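PDB 5IE2: oxalate--CoA ligase from Arabidopsis thaliana, which belongs to the ANL superfamily of AMP-binding enzymes and holds adenosine-5'-triphosphate in a pocket of its chain. Local coordinates for residues I453-P459 with P484-T490. Residues are numbered along the deposited sequence; the frame is centred on the assembly and turned at random.
Sequences INCAVIP and PKRVFIT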
loop_
_atom_site.group_PDB
_atom_site.type_symbol
_atom_site.label_atom_id
_atom_site.label_comp_id
_atom_site.label_asym_id
_atom_site.label_seq_id
_atom_site.Cartn_x
_atom_site.Cartn_y
_atom_site.Cartn_z
ATOM N N ILE A 453 -16.194 -23.328 -6.272
ATOM C CA ILE A 453 -15.147 -22.851 -5.395
ATOM C C ILE A 453 -14.164 -23.986 -5.053
ATOM O O ILE A 453 -14.586 -25.106 -4.740
ATOM C CB ILE A 453 -15.728 -22.258 -4.093
ATOM C CG1 ILE A 453 -14.605 -21.904 -3.125
ATOM C CG2 ILE A 453 -16.773 -23.233 -3.468
ATOM C CD1 ILE A 453 -15.071 -20.994 -2.002
ATOM N N ASN A 454 -12.874 -23.650 -5.139
ATOM C CA ASN A 454 -11.767 -24.465 -4.656
ATOM C C ASN A 454 -10.922 -23.640 -3.689
ATOM O O ASN A 454 -11.134 -22.442 -3.545
ATOM C CB ASN A 454 -10.894 -24.943 -5.810
ATOM C CG ASN A 454 -11.499 -26.086 -6.599
ATOM O OD1 ASN A 454 -12.668 -26.445 -6.456
ATOM N ND2 ASN A 454 -10.684 -26.667 -7.446
ATOM N N CYS A 455 -9.951 -24.258 -3.033
ATOM C CA CYS A 455 -9.040 -23.491 -2.215
ATOM C C CYS A 455 -7.658 -24.178 -2.146
ATOM O O CYS A 455 -7.536 -25.328 -2.541
ATOM C CB CYS A 455 -9.614 -23.310 -0.811
ATOM S SG CYS A 455 -9.581 -24.807 0.223
ATOM N N ALA A 456 -6.653 -23.459 -1.654
ATOM C CA ALA A 456 -5.331 -24.019 -1.353
ATOM C C ALA A 456 -4.927 -23.614 0.047
ATOM O O ALA A 456 -5.186 -22.458 0.481
ATOM C CB ALA A 456 -4.301 -23.534 -2.382
ATOM N N VAL A 457 -4.319 -24.537 0.778
ATOM C CA VAL A 457 -3.859 -24.219 2.113
ATOM C C VAL A 457 -2.397 -24.643 2.296
ATOM O O VAL A 457 -1.925 -25.616 1.686
ATOM C CB VAL A 457 -4.722 -24.906 3.229
ATOM C CG1 VAL A 457 -6.155 -24.477 3.154
ATOM C CG2 VAL A 457 -4.664 -26.374 3.094
ATOM N N ILE A 458 -1.705 -23.883 3.130
ATOM C CA ILE A 458 -0.418 -24.242 3.694
ATOM C C ILE A 458 -0.598 -24.675 5.131
ATOM O O ILE A 458 -1.069 -23.872 5.985
ATOM C CB ILE A 458 0.555 -23.047 3.646
ATOM C CG1 ILE A 458 0.766 -22.598 2.210
ATOM C CG2 ILE A 458 1.875 -23.400 4.321
ATOM C CD1 ILE A 458 1.616 -21.342 2.116
ATOM N N PRO A 459 -0.245 -25.948 5.419
ATOM C CA PRO A 459 -0.338 -26.468 6.781
ATOM C C PRO A 459 0.761 -25.881 7.658
ATOM O O PRO A 459 1.784 -25.398 7.150
ATOM C CB PRO A 459 -0.219 -28.002 6.599
ATOM C CG PRO A 459 0.382 -28.201 5.262
ATOM C CD PRO A 459 0.120 -26.983 4.428
ATOM N N PRO A 484 -15.415 -25.349 -0.267
ATOM C CA PRO A 484 -14.515 -25.691 -1.385
ATOM C C PRO A 484 -14.667 -27.186 -1.773
ATOM O O PRO A 484 -14.649 -28.082 -0.923
ATOM C CB PRO A 484 -13.115 -25.395 -0.837
ATOM C CG PRO A 484 -13.342 -24.327 0.253
ATOM C CD PRO A 484 -14.710 -24.678 0.845
ATOM N N LYS A 485 -14.868 -27.432 -3.051
ATOM C CA LYS A 485 -15.069 -28.802 -3.520
ATOM C C LYS A 485 -13.718 -29.535 -3.605
ATOM O O LYS A 485 -13.654 -30.771 -3.479
ATOM C CB LYS A 485 -15.769 -28.806 -4.887
ATOM C CG LYS A 485 -16.395 -30.160 -5.280
ATOM C CD LYS A 485 -17.503 -30.518 -4.292
ATOM C CE LYS A 485 -17.935 -31.977 -4.363
ATOM N NZ LYS A 485 -18.548 -32.400 -3.062
ATOM N N ARG A 486 -12.650 -28.762 -3.798
ATOM C CA ARG A 486 -11.304 -29.298 -3.789
ATOM C C ARG A 486 -10.398 -28.433 -2.918
ATOM O O ARG A 486 -10.538 -27.187 -2.904
ATOM C CB ARG A 486 -10.774 -29.381 -5.220
ATOM C CG ARG A 486 -11.405 -30.543 -6.010
ATOM C CD ARG A 486 -10.893 -30.583 -7.438
ATOM N NE ARG A 486 -9.753 -31.498 -7.561
ATOM C CZ ARG A 486 -8.898 -31.503 -8.582
ATOM N NH1 ARG A 486 -9.029 -30.620 -9.576
ATOM N NH2 ARG A 486 -7.893 -32.378 -8.594
ATOM N N VAL A 487 -9.510 -29.105 -2.176
ATOM C CA VAL A 487 -8.506 -28.467 -1.309
ATOM C C VAL A 487 -7.104 -28.883 -1.761
ATOM O O VAL A 487 -6.762 -30.065 -1.670
ATOM C CB VAL A 487 -8.689 -28.879 0.179
ATOM C CG1 VAL A 487 -7.560 -28.298 1.093
ATOM C CG2 VAL A 487 -10.096 -28.540 0.681
ATOM N N PHE A 488 -6.312 -27.936 -2.255
ATOM C CA PHE A 488 -4.942 -28.210 -2.669
ATOM C C PHE A 488 -3.983 -27.919 -1.538
ATOM O O PHE A 488 -4.042 -26.870 -0.896
ATOM C CB PHE A 488 -4.593 -27.399 -3.903
ATOM C CG PHE A 488 -5.448 -27.738 -5.085
ATOM C CD1 PHE A 488 -5.137 -28.824 -5.894
ATOM C CD2 PHE A 488 -6.592 -26.993 -5.375
ATOM C CE1 PHE A 488 -5.939 -29.158 -6.983
ATOM C CE2 PHE A 488 -7.408 -27.326 -6.470
ATOM C CZ PHE A 488 -7.077 -28.406 -7.271
ATOM N N ILE A 489 -3.115 -28.869 -1.250
ATOM C CA ILE A 489 -2.248 -28.688 -0.111
ATOM C C ILE A 489 -0.869 -28.408 -0.610
ATOM O O ILE A 489 -0.365 -29.088 -1.525
ATOM C CB ILE A 489 -2.304 -29.863 0.793
ATOM C CG1 ILE A 489 -3.733 -29.914 1.325
ATOM C CG2 ILE A 489 -1.265 -29.716 1.894
ATOM C CD1 ILE A 489 -4.042 -31.074 2.072
ATOM N N THR A 490 -0.284 -27.342 -0.077
ATOM C CA THR A 490 0.954 -26.891 -0.640
ATOM C C THR A 490 1.878 -26.268 0.393
ATOM O O THR A 490 1.488 -26.014 1.529
ATOM C CB THR A 490 0.660 -25.937 -1.785
ATOM O OG1 THR A 490 1.899 -25.510 -2.360
ATOM C CG2 THR A 490 -0.205 -24.715 -1.315
#
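Parallel pairing of strand 453-459 with the short edge strand 487-489 joins the two ends of a beta-alpha-beta unit in the C-terminal domain of this AMP-binding enzyme, with helix 467-477 on the connection. Five backbone hydrogen bonds run between the segments. Val457 takes part in two, its N donating to Phe488 O (2.9 Å) and its O accepting from Thr490 N. The straightest, at 174°, runs from Phe488 N to Cys455 O. Before the edge strand, Lys485 N reaches Ile453 O at 2.9 Å, extending the pairing into the loop.

Cys455, Val457, Val487 and Ile489 share one face of the sheet. Cys455 carries SG between its backbone N and carbonyl carbon (chi1 73°), which lays the sulfur against Pro484 CB at 3.7 Å and near Val487 CG2. Val457 CG2 touches both Val487 CG1 and Ile489 CG1. Helices 423-430 and 467-477 pack on this side, through Leu430 on Cys455 and Ile470 on Val487.

Ala456 and Phe488 occupy the other face, where the Phe488 ring also stacks with Phe510. Phe488 CZ lies 3.7 Å above the plane of the Arg486 guanidinium, offset toward its rim, and the CD2 edge of the same ring is 3.4 Å from Cys455 O.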